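Local coordinates for tRNA threonylcarbamoyladenosine dehydratase (Escherichia coli, PDB 4D7A), which catalyses the ATP-dependent dehydration of threonylcarbamoyladenosine at position 37 of tRNAs that read codons beginning with adenine, forming its cyclic derivative, at residues B[58-63]-B[103-108]; B[124-129]-B[148-153]. All coordinates share one frame; numbering follows the deposited sequence.

Contact 1: B[58-63]-B[103-108]; sequences TLIDMD and TVVDDF. With AMP (adenosine monophosphate), chain K.
The F108 ring meets D61, M62 and D63 where two parallel strands of a Rossmann-type sheet run out into loops, the usual site for a nucleotide in this fold. M62 CB sits over one face of the ring, 3.6 Å from its centroid, a CH-pi contact. With CG anti to the backbone N (chi1 -157°) and a bend at chi3, the M62 chain runs alongside D107, and M62 SD lies oblique to the F108 ring, a Met-aromatic contact. At the rim of the ring D63 OD1 comes 3.1 Å from F108 CZ, its carboxylate nearly perpendicular to the ring; D61 OD1 lies near the edge, by F108 CE1, its carboxylate turned 60° from the ring.

F108, D61 and D63 also line the AMP pocket. The ribose is gripped by acids: D61 OD2 accepts from AMP O3' at 2.6 Å, while O2' lies 2.6 Å from both D61 OD1 and D63 OD2 and has one proton for the two. F108 lies against the adenine, with CB 3.5 Å from AMP N6. D61 OD1 also accepts the N-H of D63, closing an Asx turn, and I38 N binds D61 OD2. D107 OD1 accepts the N-H of F108 from above its carboxylate plane, and OD2 is hydrogen-bonded to Y117 OH.

Further back, backbone hydrogen bonds join the two strands: L59 N donates to T103 O, V105 N to L59 O, and D61 N to V105 O, the last at 3.2 Å. I60 and V105 lie side by side on one face of the sheet, I60 CG1 packing 3.7 Å from V105 CB.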
loop_
_atom_site.group_PDB
_atom_site.type_symbol
_atom_site.label_atom_id
_atom_site.label_comp_id
_atom_site.label_asym_id
_atom_site.label_seq_id
_atom_site.Cartn_x
_atom_site.Cartn_y
_atom_site.Cartn_z
ATOM N N THR B 58 -0.455 -2.991 19.338
ATOM C CA THR B 58 0.712 -3.708 19.840
ATOM C C THR B 58 1.490 -4.269 18.653
ATOM O O THR B 58 0.891 -4.813 17.708
ATOM C CB THR B 58 0.318 -4.850 20.803
ATOM O OG1 THR B 58 -0.239 -4.292 22.002
ATOM C CG2 THR B 58 1.544 -5.688 21.172
ATOM N N LEU B 59 2.817 -4.112 18.692
ATOM C CA LEU B 59 3.697 -4.618 17.644
ATOM C C LEU B 59 4.610 -5.693 18.216
ATOM O O LEU B 59 5.307 -5.447 19.210
ATOM C CB LEU B 59 4.561 -3.503 17.059
ATOM C CG LEU B 59 3.831 -2.259 16.561
ATOM C CD1 LEU B 59 4.852 -1.250 16.057
ATOM C CD2 LEU B 59 2.842 -2.633 15.453
ATOM N N ILE B 60 4.612 -6.869 17.595
ATOM C CA ILE B 60 5.453 -7.971 18.079
ATOM C C ILE B 60 6.443 -8.437 17.012
ATOM O O ILE B 60 6.054 -8.973 15.979
ATOM C CB ILE B 60 4.609 -9.180 18.556
ATOM C CG1 ILE B 60 3.524 -8.715 19.535
ATOM C CG2 ILE B 60 5.529 -10.249 19.200
ATOM C CD1 ILE B 60 2.737 -9.854 20.220
ATOM N N ASP B 61 7.729 -8.219 17.284
ATOM C CA ASP B 61 8.814 -8.632 16.392
ATOM C C ASP B 61 10.121 -8.476 17.160
ATOM O O ASP B 61 10.232 -7.566 17.979
ATOM C CB ASP B 61 8.847 -7.766 15.119
ATOM C CG ASP B 61 9.493 -8.471 13.933
ATOM O OD1 ASP B 61 10.465 -9.244 14.122
ATOM O OD2 ASP B 61 9.037 -8.228 12.791
ATOM N N MET B 62 11.105 -9.341 16.910
ATOM C CA MET B 62 12.399 -9.179 17.572
ATOM C C MET B 62 13.479 -8.792 16.563
ATOM O O MET B 62 14.638 -8.598 16.941
ATOM C CB MET B 62 12.838 -10.466 18.321
ATOM C CG MET B 62 13.843 -10.206 19.455
ATOM S SD MET B 62 14.569 -11.643 20.294
ATOM C CE MET B 62 13.153 -12.609 20.781
ATOM N N ASP B 63 13.119 -8.674 15.285
ATOM C CA ASP B 63 14.124 -8.420 14.250
ATOM C C ASP B 63 14.544 -6.959 14.161
ATOM O O ASP B 63 13.836 -6.062 14.618
ATOM C CB ASP B 63 13.626 -8.880 12.873
ATOM C CG ASP B 63 13.867 -10.354 12.629
ATOM O OD1 ASP B 63 14.371 -11.036 13.545
ATOM O OD2 ASP B 63 13.554 -10.830 11.518
ATOM N N THR B 103 2.276 -0.351 22.076
ATOM C CA THR B 103 3.041 -1.262 22.898
ATOM C C THR B 103 3.982 -2.046 21.993
ATOM O O THR B 103 3.580 -2.547 20.941
ATOM C CB THR B 103 2.113 -2.216 23.676
ATOM O OG1 THR B 103 1.171 -1.452 24.447
ATOM C CG2 THR B 103 2.916 -3.111 24.609
ATOM N N VAL B 104 5.235 -2.159 22.405
ATOM C CA VAL B 104 6.184 -2.966 21.658
ATOM C C VAL B 104 6.502 -4.223 22.446
ATOM O O VAL B 104 6.848 -4.142 23.618
ATOM C CB VAL B 104 7.494 -2.191 21.372
ATOM C CG1 VAL B 104 8.575 -3.125 20.840
ATOM C CG2 VAL B 104 7.239 -1.066 20.389
ATOM N N VAL B 105 6.359 -5.375 21.803
ATOM C CA VAL B 105 6.829 -6.637 22.360
ATOM C C VAL B 105 8.039 -7.077 21.551
ATOM O O VAL B 105 7.910 -7.514 20.409
ATOM C CB VAL B 105 5.744 -7.726 22.320
ATOM C CG1 VAL B 105 6.309 -9.074 22.798
ATOM C CG2 VAL B 105 4.539 -7.309 23.143
ATOM N N ASP B 106 9.217 -6.961 22.154
ATOM C CA ASP B 106 10.470 -7.282 21.481
ATOM C C ASP B 106 10.760 -8.775 21.654
ATOM O O ASP B 106 11.587 -9.173 22.480
ATOM C CB ASP B 106 11.600 -6.417 22.051
ATOM C CG ASP B 106 12.935 -6.676 21.389
ATOM O OD1 ASP B 106 12.960 -7.048 20.200
ATOM O OD2 ASP B 106 13.967 -6.494 22.067
ATOM N N ASP B 107 10.056 -9.593 20.874
ATOM C CA ASP B 107 10.054 -11.048 21.041
ATOM C C ASP B 107 9.427 -11.692 19.812
ATOM O O ASP B 107 8.816 -11.001 18.992
ATOM C CB ASP B 107 9.279 -11.445 22.309
ATOM C CG ASP B 107 9.697 -12.814 22.879
ATOM O OD1 ASP B 107 10.555 -13.497 22.287
ATOM O OD2 ASP B 107 9.140 -13.220 23.928
ATOM N N PHE B 108 9.575 -13.010 19.696
ATOM C CA PHE B 108 8.861 -13.796 18.693
ATOM C C PHE B 108 7.815 -14.655 19.391
ATOM O O PHE B 108 8.028 -15.078 20.524
ATOM C CB PHE B 108 9.812 -14.713 17.921
ATOM C CG PHE B 108 10.862 -13.990 17.137
ATOM C CD1 PHE B 108 10.521 -13.006 16.219
ATOM C CD2 PHE B 108 12.205 -14.297 17.327
ATOM C CE1 PHE B 108 11.506 -12.344 15.498
ATOM C CE2 PHE B 108 13.193 -13.637 16.613
ATOM C CZ PHE B 108 12.846 -12.664 15.701
HETATM P P AMP K . 9.399 -10.448 5.432
HETATM O O1P AMP K . 8.912 -9.337 4.542
HETATM O O2P AMP K . 10.910 -10.541 5.452
HETATM O O3P AMP K . 8.764 -11.802 5.161
HETATM O "O5'" AMP K . 8.959 -10.044 6.923
HETATM C "C5'" AMP K . 8.697 -11.028 7.939
HETATM C "C4'" AMP K . 8.693 -10.441 9.341
HETATM O "O4'" AMP K . 8.022 -11.343 10.286
HETATM C "C3'" AMP K . 10.087 -10.159 9.933
HETATM O "O3'" AMP K . 10.132 -8.842 10.484
HETATM C "C2'" AMP K . 10.207 -11.188 11.066
HETATM O "O2'" AMP K . 11.036 -10.815 12.146
HETATM C "C1'" AMP K . 8.757 -11.345 11.496
HETATM N N9 AMP K . 8.518 -12.568 12.279
HETATM C C8 AMP K . 8.923 -13.801 11.907
HETATM N N7 AMP K . 8.623 -14.738 12.845
HETATM C C5 AMP K . 8.034 -14.098 13.870
HETATM C C6 AMP K . 7.467 -14.501 15.181
HETATM N N6 AMP K . 7.485 -15.782 15.585
HETATM N N1 AMP K . 6.928 -13.557 15.972
HETATM C C2 AMP K . 6.926 -12.257 15.589
HETATM N N3 AMP K . 7.416 -11.812 14.417
HETATM C C4 AMP K . 7.982 -12.665 13.513
#

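Contact 2: B[124-129]-B[148-153]. With AMP (adenosine monophosphate), chain K; GOL (glycerol), chain L.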
loop_
_atom_site.group_PDB
_atom_site.type_symbol
_atom_site.label_atom_id
_atom_site.label_comp_id
_atom_site.label_asym_id
_atom_site.label_seq_id
_atom_site.Cartn_x
_atom_site.Cartn_y
_atom_site.Cartn_z
ATOM N N TYR B 124 -8.486 -7.522 17.598
ATOM C CA TYR B 124 -8.127 -8.258 16.387
ATOM C C TYR B 124 -6.645 -8.557 16.403
ATOM O O TYR B 124 -5.849 -7.775 16.927
ATOM C CB TYR B 124 -8.471 -7.458 15.102
ATOM C CG TYR B 124 -9.335 -8.258 14.147
ATOM C CD1 TYR B 124 -8.769 -9.169 13.245
ATOM C CD2 TYR B 124 -10.713 -8.115 14.156
ATOM C CE1 TYR B 124 -9.568 -9.912 12.377
ATOM C CE2 TYR B 124 -11.520 -8.856 13.295
ATOM C CZ TYR B 124 -10.949 -9.749 12.415
ATOM O OH TYR B 124 -11.785 -10.485 11.593
ATOM N N VAL B 125 -6.271 -9.665 15.783
ATOM C CA VAL B 125 -4.858 -9.987 15.596
ATOM C C VAL B 125 -4.578 -10.062 14.113
ATOM O O VAL B 125 -5.337 -10.692 13.377
ATOM C CB VAL B 125 -4.492 -11.322 16.278
ATOM C CG1 VAL B 125 -3.018 -11.676 16.019
ATOM C CG2 VAL B 125 -4.762 -11.211 17.778
ATOM N N ILE B 126 -3.534 -9.360 13.670
ATOM C CA ILE B 126 -3.083 -9.450 12.281
ATOM C C ILE B 126 -1.788 -10.258 12.259
ATOM O O ILE B 126 -0.739 -9.829 12.776
ATOM C CB ILE B 126 -2.894 -8.059 11.655
ATOM C CG1 ILE B 126 -4.252 -7.326 11.648
ATOM C CG2 ILE B 126 -2.333 -8.170 10.215
ATOM C CD1 ILE B 126 -4.216 -5.950 11.063
ATOM N N ASP B 127 -1.881 -11.452 11.678
ATOM C CA ASP B 127 -0.747 -12.365 11.633
ATOM C C ASP B 127 0.040 -12.138 10.355
ATOM O O ASP B 127 -0.412 -12.496 9.266
ATOM C CB ASP B 127 -1.207 -13.821 11.708
ATOM C CG ASP B 127 -0.158 -14.774 11.189
ATOM O OD1 ASP B 127 1.039 -14.495 11.406
ATOM O OD2 ASP B 127 -0.519 -15.785 10.547
ATOM N N ALA B 128 1.225 -11.553 10.498
ATOM C CA ALA B 128 2.087 -11.259 9.356
ATOM C C ALA B 128 3.435 -11.926 9.552
ATOM O O ALA B 128 4.481 -11.355 9.226
ATOM C CB ALA B 128 2.248 -9.747 9.168
ATOM N N ILE B 129 3.400 -13.135 10.107
ATOM C CA ILE B 129 4.600 -13.933 10.369
ATOM C C ILE B 129 5.011 -14.705 9.115
ATOM O O ILE B 129 4.156 -15.248 8.418
ATOM C CB ILE B 129 4.357 -14.928 11.526
ATOM C CG1 ILE B 129 3.932 -14.189 12.799
ATOM C CG2 ILE B 129 5.574 -15.788 11.774
ATOM C CD1 ILE B 129 3.376 -15.128 13.866
ATOM N N PRO B 148 -10.395 -12.855 17.251
ATOM C CA PRO B 148 -10.495 -12.490 15.832
ATOM C C PRO B 148 -9.112 -12.362 15.223
ATOM O O PRO B 148 -8.254 -11.671 15.783
ATOM C CB PRO B 148 -11.215 -11.124 15.856
ATOM C CG PRO B 148 -11.964 -11.122 17.155
ATOM C CD PRO B 148 -11.062 -11.866 18.117
ATOM N N LEU B 149 -8.889 -13.041 14.103
ATOM C CA LEU B 149 -7.568 -13.077 13.515
ATOM C C LEU B 149 -7.695 -13.055 11.995
ATOM O O LEU B 149 -8.619 -13.627 11.419
ATOM C CB LEU B 149 -6.785 -14.317 13.975
ATOM C CG LEU B 149 -5.402 -14.525 13.331
ATOM C CD1 LEU B 149 -4.366 -15.006 14.345
ATOM C CD2 LEU B 149 -5.488 -15.495 12.165
ATOM N N VAL B 150 -6.787 -12.357 11.340
ATOM C CA VAL B 150 -6.655 -12.516 9.902
ATOM C C VAL B 150 -5.201 -12.833 9.634
ATOM O O VAL B 150 -4.300 -12.226 10.223
ATOM C CB VAL B 150 -7.144 -11.262 9.106
ATOM C CG1 VAL B 150 -6.487 -9.969 9.591
ATOM C CG2 VAL B 150 -6.946 -11.478 7.595
ATOM N N THR B 151 -4.970 -13.844 8.802
ATOM C CA THR B 151 -3.616 -14.231 8.519
ATOM C C THR B 151 -3.299 -13.897 7.071
ATOM O O THR B 151 -4.166 -13.486 6.289
ATOM C CB THR B 151 -3.361 -15.731 8.813
ATOM O OG1 THR B 151 -1.960 -16.009 8.656
ATOM C CG2 THR B 151 -4.171 -16.620 7.882
ATOM N N THR B 152 -2.021 -13.967 6.754
ATOM C CA THR B 152 -1.572 -13.616 5.420
ATOM C C THR B 152 -0.709 -14.742 4.901
ATOM O O THR B 152 0.094 -15.310 5.643
ATOM C CB THR B 152 -0.795 -12.265 5.419
ATOM O OG1 THR B 152 0.189 -12.268 6.462
ATOM C CG2 THR B 152 -1.740 -11.111 5.691
ATOM N N GLY B 153 -0.887 -15.106 3.640
ATOM C CA GLY B 153 -0.013 -16.102 3.070
ATOM C C GLY B 153 1.274 -15.410 2.654
ATOM O O GLY B 153 1.522 -14.254 3.004
HETATM P P AMP K . 9.399 -10.448 5.432
HETATM O O1P AMP K . 8.912 -9.337 4.542
HETATM O O2P AMP K . 10.910 -10.541 5.452
HETATM O O3P AMP K . 8.764 -11.802 5.161
HETATM O "O5'" AMP K . 8.959 -10.044 6.923
HETATM C "C5'" AMP K . 8.697 -11.028 7.939
HETATM C "C4'" AMP K . 8.693 -10.441 9.341
HETATM O "O4'" AMP K . 8.022 -11.343 10.286
HETATM C "C3'" AMP K . 10.087 -10.159 9.933
HETATM O "O3'" AMP K . 10.132 -8.842 10.484
HETATM C "C2'" AMP K . 10.207 -11.188 11.066
HETATM O "O2'" AMP K . 11.036 -10.815 12.146
HETATM C "C1'" AMP K . 8.757 -11.345 11.496
HETATM N N9 AMP K . 8.518 -12.568 12.279
HETATM C C8 AMP K . 8.923 -13.801 11.907
HETATM N N7 AMP K . 8.623 -14.738 12.845
HETATM C C5 AMP K . 8.034 -14.098 13.870
HETATM C C6 AMP K . 7.467 -14.501 15.181
HETATM N N6 AMP K . 7.485 -15.782 15.585
HETATM N N1 AMP K . 6.928 -13.557 15.972
HETATM C C2 AMP K . 6.926 -12.257 15.589
HETATM N N3 AMP K . 7.416 -11.812 14.417
HETATM C C4 AMP K . 7.982 -12.665 13.513
HETATM C C1 GOL L . -10.441 -16.057 11.360
HETATM C C2 GOL L . -11.143 -16.138 12.744
HETATM O O2 GOL L . -11.173 -14.856 13.354
HETATM C C3 GOL L . -10.391 -17.122 13.660
HETATM O O3 GOL L . -10.460 -16.787 15.044
HETATM O O HOH W 1 -10.650 -12.362 10.097
#
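D127 and T151 stand side by side because both first torsions place the polar branch anti to the backbone N: CG at chi1 160° in D127, OG1 at -173° in T151. They belong to neighbouring parallel strands, 124-127 and 149-152, of a beta-alpha-beta unit whose crossover runs through helix 132-144. T151 OG1 donates to D127 OD2 at 2.4 Å, a separation so short that its exact length is doubtful, whereas the salt bridge from K135 to the same oxygen would probably favour a charged carboxylate. V125 N donates to P148 O, V150 N to V125 O and D127 N to V150 O.

At the other end the Y124 ring takes P148 CB over one face, 3.5 Å from its centroid, while OH reaches a water that donates to L149 O. An alanine in place of Y124 is likely to leave P148 CB without its aromatic partner and this water without the tyrosine hydroxyl that donates to it. Toward the nucleotide, D127 OD1 accepts the N-H of I129 in an Asx turn, and I129 CG2 lies 3.4 Å from AMP N7. T152 OG1 donates to D127 O at 2.9 Å, in the carbonyl plane on a lone pair.

How the contacts relate
One mixed sheet accommodates both contacts, showing how a Rossmann-type fold assembles a nucleotide site from the ends of separate strands. Contact 1 joins strands 56-60 and 101-105, the latter at one border of the sheet, whereas contact 2 joins 124-127 and 149-152 nearer the centre of the chain. Strand 32-36 runs between the two pairs, hydrogen-bonded to 56-60 on one flank and to 124-127 on the other. The centres of the two contacts are about 15 Å apart and their nearest atoms about 6 Å. In sequence, contact 1 is complete before contact 2 begins, yet their loops converge on the same AMP, one pair reaching its ribose and adenine, the other reaching mainly its base, through I129.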